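Local coordinates for designed helical repeat protein (Synthetic construct, PDB 5CWG) that is a computationally designed helical repeat protein, made to explore the range of possible repeat architectures and with no assigned biological function, at residues E186-R189 against K190-E194; I127-A130 against A131-A134; A85-F88 against K89-A92. All coordinates share one frame; numbering follows the deposited sequence.

Contact 1 of 3, residues E186-R189 against K190-E194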
loop_
_atom_site.group_PDB
_atom_site.type_symbol
_atom_site.label_atom_id
_atom_site.label_comp_id
_atom_site.label_asym_id
_atom_site.label_seq_id
_atom_site.Cartn_x
_atom_site.Cartn_y
_atom_site.Cartn_z
ATOM N N GLU A 186 3.809 15.981 -5.996
ATOM C CA GLU A 186 4.648 16.913 -6.743
ATOM C C GLU A 186 4.800 18.263 -6.031
ATOM O O GLU A 186 5.848 18.912 -6.128
ATOM C CB GLU A 186 4.139 17.110 -8.180
ATOM C CG GLU A 186 4.212 15.864 -9.085
ATOM C CD GLU A 186 5.595 15.226 -9.164
ATOM O OE1 GLU A 186 5.700 14.001 -8.950
ATOM O OE2 GLU A 186 6.579 15.939 -9.452
ATOM N N GLU A 187 3.761 18.693 -5.323
ATOM C CA GLU A 187 3.871 19.890 -4.510
ATOM C C GLU A 187 4.922 19.712 -3.425
ATOM O O GLU A 187 5.710 20.621 -3.206
ATOM C CB GLU A 187 2.514 20.258 -3.908
ATOM C CG GLU A 187 1.633 21.039 -4.841
ATOM C CD GLU A 187 2.079 22.482 -4.939
ATOM O OE1 GLU A 187 1.958 23.215 -3.940
ATOM O OE2 GLU A 187 2.569 22.878 -5.999
ATOM N N PHE A 188 4.941 18.563 -2.760
ATOM C CA PHE A 188 5.968 18.328 -1.751
ATOM C C PHE A 188 7.354 18.329 -2.378
ATOM O O PHE A 188 8.302 18.908 -1.833
ATOM C CB PHE A 188 5.745 17.016 -1.008
ATOM C CG PHE A 188 6.840 16.716 -0.030
ATOM C CD1 PHE A 188 6.842 17.286 1.231
ATOM C CD2 PHE A 188 7.901 15.899 -0.379
ATOM C CE1 PHE A 188 7.862 17.021 2.130
ATOM C CE2 PHE A 188 8.925 15.642 0.518
ATOM C CZ PHE A 188 8.904 16.210 1.759
ATOM N N ARG A 189 7.488 17.647 -3.502
ATOM C CA ARG A 189 8.776 17.582 -4.168
ATOM C C ARG A 189 9.302 18.977 -4.481
ATOM O O ARG A 189 10.487 19.252 -4.242
ATOM C CB ARG A 189 8.704 16.741 -5.435
ATOM C CG ARG A 189 10.043 16.587 -6.111
ATOM C CD ARG A 189 9.845 16.178 -7.536
ATOM N NE ARG A 189 9.279 17.272 -8.327
ATOM C CZ ARG A 189 9.984 18.104 -9.088
ATOM N NH1 ARG A 189 11.299 17.971 -9.205
ATOM N NH2 ARG A 189 9.362 19.064 -9.758
ATOM N N LYS A 190 8.451 19.841 -5.020
ATOM C CA LYS A 190 8.858 21.203 -5.318
ATOM C C LYS A 190 9.372 21.917 -4.077
ATOM O O LYS A 190 10.391 22.610 -4.140
ATOM C CB LYS A 190 7.715 21.981 -5.946
ATOM C CG LYS A 190 7.418 21.571 -7.360
ATOM C CD LYS A 190 6.149 22.250 -7.842
ATOM C CE LYS A 190 5.724 21.771 -9.216
ATOM N NZ LYS A 190 4.418 22.378 -9.595
ATOM N N LYS A 191 8.678 21.747 -2.948
ATOM C CA LYS A 191 9.099 22.395 -1.711
ATOM C C LYS A 191 10.401 21.807 -1.146
ATOM O O LYS A 191 11.264 22.533 -0.632
ATOM C CB LYS A 191 7.956 22.375 -0.700
ATOM C CG LYS A 191 6.876 23.395 -1.077
ATOM C CD LYS A 191 5.798 23.573 -0.021
ATOM C CE LYS A 191 4.972 24.830 -0.313
ATOM N NZ LYS A 191 3.717 24.861 0.465
ATOM N N ALA A 192 10.552 20.498 -1.252
ATOM C CA ALA A 192 11.780 19.857 -0.792
ATOM C C ALA A 192 12.982 20.339 -1.597
ATOM O O ALA A 192 14.048 20.608 -1.037
ATOM C CB ALA A 192 11.652 18.353 -0.901
ATOM N N GLU A 193 12.814 20.436 -2.912
ATOM C CA GLU A 193 13.902 20.849 -3.796
ATOM C C GLU A 193 14.296 22.293 -3.539
ATOM O O GLU A 193 15.464 22.663 -3.638
ATOM C CB GLU A 193 13.486 20.679 -5.252
ATOM C CG GLU A 193 13.342 19.240 -5.660
ATOM C CD GLU A 193 13.247 19.056 -7.152
ATOM O OE1 GLU A 193 13.054 20.066 -7.866
ATOM O OE2 GLU A 193 13.387 17.896 -7.610
ATOM N N GLU A 194 13.298 23.112 -3.231
ATOM C CA GLU A 194 13.523 24.506 -2.912
ATOM C C GLU A 194 14.342 24.609 -1.631
ATOM O O GLU A 194 15.265 25.421 -1.528
ATOM C CB GLU A 194 12.167 25.193 -2.767
ATOM C CG GLU A 194 12.130 26.386 -1.848
ATOM C CD GLU A 194 10.731 26.935 -1.725
ATOM O OE1 GLU A 194 10.337 27.296 -0.599
ATOM O OE2 GLU A 194 10.017 26.988 -2.750
#
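Lys190 N, Lys191 N, Ala192 N and Glu193 N each donate to the carbonyl oxygen four residues back, from Glu186 O to Arg189 O, so the segment is regular alpha-helix close to the C-terminal end of helix 177-195, the last helix of this designed helical repeat. On its surface Glu186, Arg189 and Glu193 form an i, i+3, i+7 salt-bridge network with the arginine in the middle. Arg189 sends CG anti to its own backbone N (chi1 -177°) and then bends at chi3, which carries the guanidinium over to the carboxylate of Glu193 one turn further on. Its NH1 meets Glu193 OE2 at 2.6 Å and lies 3.0 Å from Glu193 OE1, while the planes of the two groups stand almost perpendicular, 81° apart. Glu193 reaches this point through an extended chain. On the other flank Arg189 NE makes a weak bond to Glu186 OE2 (3.2 Å, N-H...O angle 125°). Glu186 is modelled in two conformers, so this link may be only part-time; its OE1 has a stronger partner in Arg140 of helix 127-148, whose positive charge thereby joins the network. Glu187 OE2 and Lys190 NZ, 4.1 Å apart and so beyond a salt bridge, would attract each other only weakly. The apolar side of the helix is carried by Phe188, which packs on Val141 and Ile150, and by Ala192, which rests on Ala148 and Ile150. Within the helix these two residues meet obliquely, Phe188 CE2 lying 4.1 Å from Ala192 CB.

Contact 2 of 3, residues I127-A130 against A131-A134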
loop_
_atom_site.group_PDB
_atom_site.type_symbol
_atom_site.label_atom_id
_atom_site.label_comp_id
_atom_site.label_asym_id
_atom_site.label_seq_id
_atom_site.Cartn_x
_atom_site.Cartn_y
_atom_site.Cartn_z
ATOM N N ILE A 127 -7.645 -1.896 -9.782
ATOM C CA ILE A 127 -6.898 -1.897 -8.528
ATOM C C ILE A 127 -5.422 -1.543 -8.718
ATOM O O ILE A 127 -4.897 -0.715 -7.999
ATOM C CB ILE A 127 -7.007 -3.272 -7.837
ATOM C CG1 ILE A 127 -8.439 -3.524 -7.357
ATOM C CG2 ILE A 127 -6.018 -3.409 -6.675
ATOM C CD1 ILE A 127 -8.661 -4.924 -6.874
ATOM N N SER A 128 -4.766 -2.188 -9.673
ATOM C CA SER A 128 -3.338 -1.952 -9.894
ATOM C C SER A 128 -3.039 -0.510 -10.265
ATOM O O SER A 128 -2.077 0.067 -9.777
ATOM C CB SER A 128 -2.792 -2.882 -10.969
ATOM O OG SER A 128 -2.851 -4.222 -10.536
ATOM N N GLU A 129 -3.849 0.060 -11.140
ATOM C CA GLU A 129 -3.677 1.453 -11.542
ATOM C C GLU A 129 -3.750 2.394 -10.328
ATOM O O GLU A 129 -2.949 3.315 -10.179
ATOM C CB GLU A 129 -4.734 1.803 -12.552
ATOM C CG GLU A 129 -4.611 3.148 -13.204
ATOM C CD GLU A 129 -5.769 3.409 -14.157
ATOM O OE1 GLU A 129 -5.554 4.062 -15.194
ATOM O OE2 GLU A 129 -6.899 2.965 -13.860
ATOM N N ALA A 130 -4.731 2.169 -9.464
ATOM C CA ALA A 130 -4.904 2.996 -8.285
ATOM C C ALA A 130 -3.736 2.784 -7.319
ATOM O O ALA A 130 -3.210 3.733 -6.726
ATOM C CB ALA A 130 -6.244 2.669 -7.622
ATOM N N ALA A 131 -3.367 1.526 -7.128
ATOM C CA ALA A 131 -2.245 1.210 -6.257
ATOM C C ALA A 131 -0.948 1.839 -6.770
ATOM O O ALA A 131 -0.119 2.291 -5.977
ATOM C CB ALA A 131 -2.114 -0.280 -6.127
ATOM N N ARG A 132 -0.774 1.877 -8.085
ATOM C CA ARG A 132 0.418 2.500 -8.670
ATOM C C ARG A 132 0.465 3.985 -8.336
ATOM O O ARG A 132 1.492 4.514 -7.944
ATOM C CB ARG A 132 0.432 2.328 -10.194
ATOM C CG ARG A 132 1.030 1.023 -10.698
ATOM C CD ARG A 132 1.382 1.087 -12.218
ATOM N NE ARG A 132 0.232 1.204 -13.122
ATOM C CZ ARG A 132 -0.526 0.189 -13.520
ATOM N NH1 ARG A 132 -0.286 -1.042 -13.096
ATOM N NH2 ARG A 132 -1.538 0.406 -14.346
ATOM N N ALA A 133 -0.679 4.650 -8.429
ATOM C CA ALA A 133 -0.735 6.061 -8.128
ATOM C C ALA A 133 -0.379 6.333 -6.671
ATOM O O ALA A 133 0.380 7.252 -6.366
ATOM C CB ALA A 133 -2.121 6.626 -8.461
ATOM N N ALA A 134 -0.921 5.540 -5.755
ATOM C CA ALA A 134 -0.644 5.738 -4.343
ATOM C C ALA A 134 0.824 5.456 -4.023
ATOM O O ALA A 134 1.472 6.230 -3.325
ATOM C CB ALA A 134 -1.560 4.883 -3.509
#
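Ala131 N donates to Ile127 O at 2.8 Å, closing the first turn of helix 127-148, the opening helix segment after the loop that follows helix 103-123; in the same turn Asp126 OD2 takes the N-H of Glu129. The methyl of Ala131 lies beside the Ile127 carbonyl, 3.4 Å from CB to Ile127 O, and packs on Val117 of helix 103-123. Arg132 comes next. Its N bonds to Ser128 O, and its side chain then folds back along the helix: CG stands anti to the carbonyl carbon (chi1 -85°) and the chain bends at chi3, laying the guanidinium against the first turn. One face lies against Glu129 CA, 3.6 Å from the plane and toward the rim, with Ser128 O on the same side; NH1 passes 3.8 Å from Ser128 CB. Glu129 OE1 stays 5.5 Å from Arg132 NH2, too far for a salt bridge between the two. Ala133 N continues the series to Glu129 O, and its methyl turns to Ser178 and Arg182 of helix 177-195. Ala134 N bonds to Ala130 O at 3.1 Å, and the helix runs on beyond. The chemistry is thus mostly that of the backbone: peptide hydrogen bonds hold the turn, short alanine methyls let adjacent helices come close, and the arginine adds van der Waals cover, with any electrostatic pull from Glu129 probably modest.

Contact 3 of 3, residues A85-F88 against K89-A92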
loop_
_atom_site.group_PDB
_atom_site.type_symbol
_atom_site.label_atom_id
_atom_site.label_comp_id
_atom_site.label_asym_id
_atom_site.label_seq_id
_atom_site.Cartn_x
_atom_site.Cartn_y
_atom_site.Cartn_z
ATOM N N ALA A 85 -0.258 -6.958 -2.675
ATOM C CA ALA A 85 1.111 -7.360 -2.311
ATOM C C ALA A 85 2.141 -6.606 -3.142
ATOM O O ALA A 85 3.134 -6.145 -2.606
ATOM C CB ALA A 85 1.255 -8.854 -2.465
ATOM N N GLU A 86 1.884 -6.474 -4.442
ATOM C CA GLU A 86 2.786 -5.724 -5.309
ATOM C C GLU A 86 2.868 -4.261 -4.889
ATOM O O GLU A 86 3.945 -3.654 -4.960
ATOM C CB GLU A 86 2.322 -5.823 -6.768
ATOM C CG GLU A 86 2.441 -7.206 -7.380
ATOM C CD GLU A 86 3.812 -7.606 -7.866
ATOM O OE1 GLU A 86 4.804 -6.918 -7.550
ATOM O OE2 GLU A 86 3.907 -8.665 -8.538
ATOM N N ALA A 87 1.763 -3.692 -4.414
ATOM C CA ALA A 87 1.769 -2.313 -3.975
ATOM C C ALA A 87 2.673 -2.138 -2.739
ATOM O O ALA A 87 3.457 -1.195 -2.651
ATOM C CB ALA A 87 0.375 -1.842 -3.648
ATOM N N PHE A 88 2.559 -3.057 -1.785
ATOM C CA PHE A 88 3.446 -3.019 -0.640
ATOM C C PHE A 88 4.905 -3.133 -1.082
ATOM O O PHE A 88 5.780 -2.460 -0.562
ATOM C CB PHE A 88 3.101 -4.100 0.377
ATOM C CG PHE A 88 4.086 -4.144 1.506
ATOM C CD1 PHE A 88 3.979 -3.277 2.597
ATOM C CD2 PHE A 88 5.171 -4.988 1.456
ATOM C CE1 PHE A 88 4.921 -3.290 3.590
ATOM C CE2 PHE A 88 6.142 -4.960 2.460
ATOM C CZ PHE A 88 5.996 -4.142 3.515
ATOM N N LYS A 89 5.183 -4.050 -2.004
ATOM C CA LYS A 89 6.550 -4.230 -2.487
ATOM C C LYS A 89 7.107 -2.905 -3.015
ATOM O O LYS A 89 8.262 -2.556 -2.759
ATOM C CB LYS A 89 6.607 -5.343 -3.521
ATOM C CG LYS A 89 7.933 -5.489 -4.259
ATOM C CD LYS A 89 7.956 -6.797 -5.066
ATOM C CE LYS A 89 9.210 -7.089 -5.843
ATOM N NZ LYS A 89 9.344 -6.217 -6.983
ATOM N N ARG A 90 6.316 -2.156 -3.769
ATOM C CA ARG A 90 6.751 -0.856 -4.238
ATOM C C ARG A 90 7.065 0.118 -3.124
ATOM O O ARG A 90 8.018 0.879 -3.204
ATOM C CB ARG A 90 5.741 -0.276 -5.229
ATOM C CG ARG A 90 5.656 -1.103 -6.543
ATOM C CD ARG A 90 4.875 -0.409 -7.663
ATOM N NE ARG A 90 3.476 -0.164 -7.326
ATOM C CZ ARG A 90 2.497 -1.050 -7.475
ATOM N NH1 ARG A 90 2.753 -2.257 -7.952
ATOM N NH2 ARG A 90 1.257 -0.741 -7.129
ATOM N N VAL A 91 6.255 0.105 -2.074
ATOM C CA VAL A 91 6.521 0.946 -0.913
ATOM C C VAL A 91 7.850 0.560 -0.263
ATOM O O VAL A 91 8.672 1.439 0.061
ATOM C CB VAL A 91 5.357 0.882 0.090
ATOM C CG1 VAL A 91 5.717 1.525 1.400
ATOM C CG2 VAL A 91 4.138 1.629 -0.462
ATOM N N ALA A 92 8.035 -0.742 -0.076
ATOM C CA ALA A 92 9.276 -1.226 0.533
ATOM C C ALA A 92 10.492 -0.863 -0.310
ATOM O O ALA A 92 11.541 -0.500 0.239
ATOM C CB ALA A 92 9.212 -2.697 0.699
#
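Lys89 N to Ala85 O (3.0 Å) and Arg90 N to Glu86 O (3.0 Å) begin a run of bonds from each N-H to the carbonyl four residues earlier in the middle of helix 77-98; Val91 N to Ala87 O and Ala92 N to Phe88 O, the latter 2.9 Å long, continue it. Among the side chains, Lys89 runs alongside Glu86, its CD 4.0 Å from Glu86 OE1, but its NZ makes its salt bridge with Glu93, one turn onward. Arg90 bends at chi3 (-62°) and lays one guanidinium face over the preceding turn, with Ala87 CA 3.5 Å from the plane and NH2 3.8 Å from Ala87 CB. It also packs on Ala131 and Ala135 of helix 127-148. Trimming this residue to an alanine would probably uncover the Glu86-Ala87 backbone and open a gap beside those two alanines. Phe88, with CG anti to the backbone N, brings CE2 to 4.2 Å from Ala92 CB. The apolar side of the helix packs between its neighbours: Phe88 on Val41 of helix 27-47, on Val55 and Ala59 of helix 53-73, and on Ile110 of helix 103-123, while Val91 reaches Ala109 and Ile113 of helix 103-123 and Phe138 of helix 127-148.

Overall arrangement
Along the chain, contact 3 comes first, on helix 77-98, then contact 2, on helix 127-148, and last contact 1, on helix 177-195, so the three sample alternate helices of an all-helical, single-chain stack. Contacts 2 and 3 have centres about 11 Å apart and touch directly: Arg90 NH2 lies 3.4 Å from Ala131 C, and the methyls of Ala131 and Ala87 meet at 3.8 Å between CB atoms. Contact 1 has its centre about 22 Å from that of contact 2 and about 24 Å from that of contact 3, touching neither. Contacts 2 and 3 are mainly buried, whereas contact 1, near the C-terminal end, is mainly at the surface.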